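Local coordinates for protein N-acetyltransferase (Escherichia coli, PDB 6GTQ) that probably transfers acetyl groups from acetyl-CoA as the GNAT-family toxin AtaT, which its cognate antitoxin AtaR neutralises, at residues D17-F23 with E58-Y64; E10-D14 with L38-R43. The protein carries 1 engineered substitution. Residue numbers count along the deposited sequence, not the author numbering.

Overall arrangement
The two contacts illustrate how the first third of a GNAT-type domain is knitted together. Along the chain their segments alternate, in the order 10-14, 17-23, 38-43 and 58-64, and their centres lie about 12 Å apart on the same side of the chain's centre. Both reach the mixed sheet: interaction 1 holds the loop after strand 8-11 against the start of strand 61-74, and interaction 2 holds the end of strand 8-11 and the loop residues after it against helix 38-43. They also meet directly. The hydroxyl of Tyr-18 probably hydrogen bonds to Thr-13 and Glu-10, while Tyr-64 packs on Leu-38. Loop, helix 38-43 and strands 8-11 and 61-74 thus form one continuous packed region beside the outermost strand 8-11.

Interaction 1. Residues D17-F23 with E58-Y64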
loop_
_atom_site.group_PDB
_atom_site.type_symbol
_atom_site.label_atom_id
_atom_site.label_comp_id
_atom_site.label_asym_id
_atom_site.label_seq_id
_atom_site.Cartn_x
_atom_site.Cartn_y
_atom_site.Cartn_z
ATOM N N ASP A 17 -21.471 -5.480 6.441
ATOM C CA ASP A 17 -21.884 -5.435 5.032
ATOM C C ASP A 17 -21.431 -4.123 4.379
ATOM O O ASP A 17 -21.515 -3.053 4.993
ATOM C CB ASP A 17 -23.402 -5.635 4.875
ATOM C CG ASP A 17 -23.904 -7.037 5.172
ATOM O OD1 ASP A 17 -23.141 -8.002 4.959
ATOM O OD2 ASP A 17 -25.073 -7.169 5.592
ATOM N N TYR A 18 -20.944 -4.220 3.132
ATOM C CA TYR A 18 -20.399 -3.102 2.363
ATOM C C TYR A 18 -21.092 -2.880 1.020
ATOM O O TYR A 18 -21.512 -3.845 0.379
ATOM C CB TYR A 18 -18.902 -3.343 2.136
ATOM C CG TYR A 18 -18.072 -3.235 3.395
ATOM C CD1 TYR A 18 -17.856 -4.342 4.213
ATOM C CD2 TYR A 18 -17.492 -2.023 3.770
ATOM C CE1 TYR A 18 -17.095 -4.245 5.380
ATOM C CE2 TYR A 18 -16.719 -1.917 4.926
ATOM C CZ TYR A 18 -16.529 -3.028 5.731
ATOM O OH TYR A 18 -15.771 -2.911 6.871
ATOM N N ASP A 19 -21.203 -1.602 0.590
ATOM C CA ASP A 19 -21.771 -1.258 -0.711
ATOM C C ASP A 19 -20.598 -1.158 -1.687
ATOM O O ASP A 19 -19.849 -0.179 -1.680
ATOM C CB ASP A 19 -22.631 0.013 -0.659
ATOM C CG ASP A 19 -23.470 0.204 -1.907
ATOM O OD1 ASP A 19 -24.280 -0.705 -2.228
ATOM O OD2 ASP A 19 -23.325 1.257 -2.561
ATOM N N LEU A 20 -20.392 -2.219 -2.472
ATOM C CA LEU A 20 -19.281 -2.273 -3.432
ATOM C C LEU A 20 -19.625 -2.289 -4.932
ATOM O O LEU A 20 -18.852 -1.788 -5.747
ATOM C CB LEU A 20 -18.389 -3.481 -3.121
ATOM C CG LEU A 20 -17.626 -3.503 -1.794
ATOM C CD1 LEU A 20 -18.409 -2.797 -0.699
ATOM C CD2 LEU A 20 -17.320 -4.935 -1.390
ATOM N N GLN A 21 -20.770 -2.860 -5.294
ATOM C CA GLN A 21 -21.187 -2.939 -6.702
ATOM C C GLN A 21 -20.989 -1.664 -7.532
ATOM O O GLN A 21 -20.578 -1.766 -8.689
ATOM C CB GLN A 21 -22.644 -3.422 -6.826
ATOM C CG GLN A 21 -22.849 -4.918 -6.506
ATOM C CD GLN A 21 -22.027 -5.899 -7.331
ATOM O OE1 GLN A 21 -21.514 -6.900 -6.813
ATOM N NE2 GLN A 21 -21.887 -5.648 -8.628
ATOM N N ARG A 22 -21.268 -0.482 -6.952
ATOM C CA ARG A 22 -21.145 0.805 -7.640
ATOM C C ARG A 22 -19.698 1.264 -7.903
ATOM O O ARG A 22 -19.498 2.088 -8.797
ATOM C CB ARG A 22 -21.925 1.890 -6.883
ATOM N N PHE A 23 -18.704 0.744 -7.138
ATOM C CA PHE A 23 -17.282 1.110 -7.235
ATOM C C PHE A 23 -16.720 1.038 -8.660
ATOM O O PHE A 23 -16.942 0.046 -9.360
ATOM C CB PHE A 23 -16.419 0.279 -6.259
ATOM C CG PHE A 23 -14.942 0.639 -6.217
ATOM C CD1 PHE A 23 -14.472 1.618 -5.350
ATOM C CD2 PHE A 23 -14.021 -0.028 -7.020
ATOM C CE1 PHE A 23 -13.118 1.951 -5.318
ATOM C CE2 PHE A 23 -12.667 0.312 -6.988
ATOM C CZ PHE A 23 -12.225 1.293 -6.132
ATOM N N GLU A 58 -24.474 2.319 5.650
ATOM C CA GLU A 58 -24.470 1.744 4.327
ATOM C C GLU A 58 -23.099 1.310 3.852
ATOM O O GLU A 58 -22.987 0.487 2.977
ATOM C CB GLU A 58 -25.068 2.751 3.365
ATOM C CG GLU A 58 -26.536 3.060 3.616
ATOM C CD GLU A 58 -26.815 3.981 4.801
ATOM O OE1 GLU A 58 -25.890 4.374 5.512
ATOM O OE2 GLU A 58 -27.979 4.338 5.018
ATOM N N ARG A 59 -22.063 1.899 4.419
ATOM C CA ARG A 59 -20.650 1.579 4.128
ATOM C C ARG A 59 -20.207 1.625 2.656
ATOM O O ARG A 59 -19.657 0.652 2.145
ATOM C CB ARG A 59 -20.284 0.217 4.725
ATOM C CG ARG A 59 -20.195 0.205 6.242
ATOM C CD ARG A 59 -18.921 0.878 6.726
ATOM N NE ARG A 59 -19.003 1.240 8.139
ATOM C CZ ARG A 59 -18.467 2.339 8.659
ATOM N NH1 ARG A 59 -18.590 2.589 9.955
ATOM N NH2 ARG A 59 -17.807 3.187 7.884
ATOM N N GLN A 60 -20.448 2.746 1.980
ATOM C CA GLN A 60 -20.135 2.872 0.554
ATOM C C GLN A 60 -18.612 3.000 0.337
ATOM O O GLN A 60 -18.007 4.003 0.724
ATOM C CB GLN A 60 -20.885 4.068 -0.044
ATOM C CG GLN A 60 -20.746 4.208 -1.553
ATOM C CD GLN A 60 -21.628 5.290 -2.131
ATOM O OE1 GLN A 60 -22.440 5.909 -1.430
ATOM N NE2 GLN A 60 -21.474 5.552 -3.427
ATOM N N VAL A 61 -17.999 1.971 -0.270
ATOM C CA VAL A 61 -16.557 1.906 -0.524
ATOM C C VAL A 61 -16.158 2.781 -1.703
ATOM O O VAL A 61 -16.657 2.579 -2.814
ATOM C CB VAL A 61 -16.057 0.441 -0.663
ATOM C CG1 VAL A 61 -14.577 0.381 -1.057
ATOM C CG2 VAL A 61 -16.304 -0.334 0.627
ATOM N N LEU A 62 -15.242 3.736 -1.457
ATOM C CA LEU A 62 -14.735 4.658 -2.472
ATOM C C LEU A 62 -13.220 4.516 -2.698
ATOM O O LEU A 62 -12.570 5.409 -3.238
ATOM C CB LEU A 62 -15.140 6.117 -2.156
ATOM C CG LEU A 62 -16.641 6.459 -2.274
ATOM C CD1 LEU A 62 -16.922 7.832 -1.736
ATOM C CD2 LEU A 62 -17.146 6.335 -3.705
ATOM N N GLY A 63 -12.689 3.366 -2.324
ATOM C CA GLY A 63 -11.273 3.072 -2.449
ATOM C C GLY A 63 -10.848 1.973 -1.513
ATOM O O GLY A 63 -11.483 1.750 -0.478
ATOM N N TYR A 64 -9.774 1.268 -1.883
ATOM C CA TYR A 64 -9.231 0.171 -1.095
ATOM C C TYR A 64 -7.745 -0.082 -1.323
ATOM O O TYR A 64 -7.163 0.362 -2.320
ATOM C CB TYR A 64 -10.031 -1.125 -1.349
ATOM C CG TYR A 64 -9.732 -1.866 -2.641
ATOM C CD1 TYR A 64 -8.737 -2.843 -2.697
ATOM C CD2 TYR A 64 -10.520 -1.672 -3.776
ATOM C CE1 TYR A 64 -8.499 -3.572 -3.864
ATOM C CE2 TYR A 64 -10.311 -2.419 -4.941
ATOM C CZ TYR A 64 -9.293 -3.361 -4.979
ATOM O OH TYR A 64 -9.071 -4.094 -6.115
#
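A lone parallel beta bridge is the surprise here, set beside a strand whose own neighbours in the sheet run antiparallel to it. Asp-19 uses both its N and its O, bonding to the residues that flank Gln-60, which is what makes the bridge parallel: its N donates to Arg-59 O (3.1 Å), and its O accepts from Val-61 N (3.2 Å), with Asp-19 and Gln-60 paired at a CA-CA distance of 4.6 Å. Arg-59, which presents the first carbonyl, lies in the left-handed helical region (phi/psi 54°/54°). The pairing stops at a single bridge, and the loop goes on into a type I turn from Leu-20 to Phe-23, closed by Phe-23 N to Leu-20 O (2.9 Å).

Tyr-18 CD2 meets Val-61 CG2 at 3.8 Å, and the hydroxyl of that tyrosine probably hydrogen bonds to Thr-13 N and Glu-10 OE1. Beyond the turn, Phe-23 sets its ring edge against the strand backbone, with CE1 3.3 Å from Gly-63 N, and lies obliquely to Tyr-64, CE2 to CE2 4.1 Å. Helix 28-36 packs on both rings. Leu-62 and Gly-63 together face Leu-52 in a classic beta bulge. In this GNAT-family domain, the loop between strand 8-11 and helix 28-36 thus meets the start of strand 61-74 through an isolated parallel beta bridge running into a type I turn.

Interaction 2. Residues E10-D14 with L38-R43; sequences EILTD and LVRQHR
Leu-12 lies over the imidazole of His-42 in a CH-pi contact, its CB 3.8 Å from the ring centroid and only 7° off the ring normal. The segment 10-14 leaves strand 8-11 extended through Thr-13 and turns to helical angles at Asp-14; residues 38-43 form a helix. The closest CA pairs are Leu-12 with His-42 (7.6 Å) and Asp-14 with Arg-43 (6.8 Å). Leu-12, chi1 t and chi2 p, sets CD1 3.9 Å from Leu-38 CD2 and CD2 4.2 Å from Val-39 CG2. His-42, chi1 t and chi2 94°, has CE1 3.6 Å from Ile-11 CG1. Arg-43 extends with chi1 m, chi2 t and chi3 t, and one water joins its NH2 (2.8 Å) to Thr-13 O (2.7 Å). In the alpha/beta layering of this GNAT-family domain, helix 38-43 packs on the segment leaving strand 8-11, an outermost strand of the sheet within this chain. Because His-42 ND1 hydrogen bonds with Ala-49 N, which can only donate, a neutral ring covered by Leu-12 would carry its proton on NE2, 3.4 Å from Leu-12 O.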
loop_
_atom_site.group_PDB
_atom_site.type_symbol
_atom_site.label_atom_id
_atom_site.label_comp_id
_atom_site.label_asym_id
_atom_site.label_seq_id
_atom_site.Cartn_x
_atom_site.Cartn_y
_atom_site.Cartn_z
ATOM N N GLU A 10 -10.467 2.177 7.327
ATOM C CA GLU A 10 -10.551 1.114 8.317
ATOM C C GLU A 10 -10.281 -0.240 7.679
ATOM O O GLU A 10 -10.505 -0.413 6.485
ATOM C CB GLU A 10 -11.928 1.129 9.021
ATOM C CG GLU A 10 -13.122 0.925 8.093
ATOM C CD GLU A 10 -14.492 0.796 8.732
ATOM O OE1 GLU A 10 -15.221 -0.161 8.379
ATOM O OE2 GLU A 10 -14.847 1.660 9.566
ATOM N N ILE A 11 -9.814 -1.203 8.479
ATOM C CA ILE A 11 -9.613 -2.582 8.035
ATOM C C ILE A 11 -11.009 -3.190 7.848
ATOM O O ILE A 11 -11.928 -2.834 8.592
ATOM C CB ILE A 11 -8.702 -3.397 9.011
ATOM C CG1 ILE A 11 -8.376 -4.795 8.433
ATOM C CG2 ILE A 11 -9.255 -3.470 10.468
ATOM C CD1 ILE A 11 -7.167 -5.434 8.969
ATOM N N LEU A 12 -11.176 -4.060 6.840
ATOM C CA LEU A 12 -12.441 -4.732 6.548
ATOM C C LEU A 12 -12.980 -5.383 7.823
ATOM O O LEU A 12 -12.221 -6.047 8.513
ATOM C CB LEU A 12 -12.233 -5.776 5.433
ATOM C CG LEU A 12 -13.496 -6.305 4.746
ATOM C CD1 LEU A 12 -13.926 -5.399 3.618
ATOM C CD2 LEU A 12 -13.282 -7.693 4.212
ATOM N N THR A 13 -14.246 -5.109 8.184
ATOM C CA THR A 13 -14.876 -5.644 9.404
ATOM C C THR A 13 -15.516 -7.006 9.121
ATOM O O THR A 13 -16.401 -7.113 8.271
ATOM C CB THR A 13 -15.834 -4.614 10.037
ATOM O OG1 THR A 13 -15.196 -3.337 10.102
ATOM C CG2 THR A 13 -16.308 -5.024 11.426
ATOM N N ASP A 14 -15.060 -8.030 9.855
ATOM C CA ASP A 14 -15.437 -9.447 9.770
ATOM C C ASP A 14 -16.944 -9.766 9.666
ATOM O O ASP A 14 -17.307 -10.710 8.953
ATOM C CB ASP A 14 -14.834 -10.218 10.952
ATOM C CG ASP A 14 -13.325 -10.284 10.901
ATOM O OD1 ASP A 14 -12.790 -10.957 9.988
ATOM O OD2 ASP A 14 -12.677 -9.659 11.764
ATOM N N LEU A 38 -12.033 -9.835 -2.859
ATOM C CA LEU A 38 -11.486 -9.113 -1.701
ATOM C C LEU A 38 -11.994 -9.602 -0.339
ATOM O O LEU A 38 -11.172 -9.900 0.533
ATOM C CB LEU A 38 -11.688 -7.584 -1.833
ATOM C CG LEU A 38 -11.155 -6.730 -0.670
ATOM C CD1 LEU A 38 -10.416 -5.528 -1.164
ATOM C CD2 LEU A 38 -12.268 -6.296 0.251
ATOM N N VAL A 39 -13.326 -9.633 -0.142
ATOM C CA VAL A 39 -13.955 -10.033 1.119
ATOM C C VAL A 39 -13.591 -11.490 1.494
ATOM O O VAL A 39 -13.208 -11.730 2.641
ATOM C CB VAL A 39 -15.488 -9.754 1.129
ATOM C CG1 VAL A 39 -16.135 -10.234 2.418
ATOM C CG2 VAL A 39 -15.781 -8.269 0.919
ATOM N N ARG A 40 -13.665 -12.444 0.539
ATOM C CA ARG A 40 -13.344 -13.834 0.868
ATOM C C ARG A 40 -11.857 -14.037 1.138
ATOM O O ARG A 40 -11.530 -14.765 2.065
ATOM C CB ARG A 40 -13.906 -14.846 -0.149
ATOM C CG ARG A 40 -13.208 -14.939 -1.497
ATOM C CD ARG A 40 -13.792 -16.055 -2.344
ATOM N NE ARG A 40 -13.865 -17.323 -1.614
ATOM C CZ ARG A 40 -13.751 -18.523 -2.171
ATOM N NH1 ARG A 40 -13.830 -19.616 -1.424
ATOM N NH2 ARG A 40 -13.546 -18.641 -3.477
ATOM N N GLN A 41 -10.966 -13.341 0.405
ATOM C CA GLN A 41 -9.519 -13.442 0.622
ATOM C C GLN A 41 -9.076 -12.843 1.953
ATOM O O GLN A 41 -8.171 -13.387 2.581
ATOM C CB GLN A 41 -8.733 -12.873 -0.553
ATOM C CG GLN A 41 -8.763 -13.845 -1.727
ATOM C CD GLN A 41 -7.922 -13.457 -2.897
ATOM O OE1 GLN A 41 -6.986 -12.649 -2.810
ATOM N NE2 GLN A 41 -8.236 -14.053 -4.025
ATOM N N HIS A 42 -9.748 -11.777 2.412
ATOM C CA HIS A 42 -9.486 -11.166 3.711
ATOM C C HIS A 42 -9.956 -12.135 4.798
ATOM O O HIS A 42 -9.160 -12.551 5.638
ATOM C CB HIS A 42 -10.192 -9.807 3.830
ATOM C CG HIS A 42 -10.048 -9.150 5.174
ATOM N ND1 HIS A 42 -9.048 -8.233 5.423
ATOM C CD2 HIS A 42 -10.803 -9.283 6.289
ATOM C CE1 HIS A 42 -9.214 -7.849 6.678
ATOM N NE2 HIS A 42 -10.252 -8.463 7.243
ATOM N N ARG A 43 -11.236 -12.544 4.746
ATOM C CA ARG A 43 -11.804 -13.475 5.722
ATOM C C ARG A 43 -11.117 -14.843 5.751
ATOM O O ARG A 43 -11.100 -15.470 6.812
ATOM C CB ARG A 43 -13.304 -13.623 5.521
ATOM C CG ARG A 43 -14.108 -12.379 5.875
ATOM C CD ARG A 43 -15.411 -12.503 5.149
ATOM N NE ARG A 43 -16.459 -11.602 5.619
ATOM C CZ ARG A 43 -17.755 -11.885 5.524
ATOM N NH1 ARG A 43 -18.153 -13.048 5.018
ATOM N NH2 ARG A 43 -18.661 -11.022 5.958
HETATM O O HOH W 1 -17.099 -8.752 6.185
#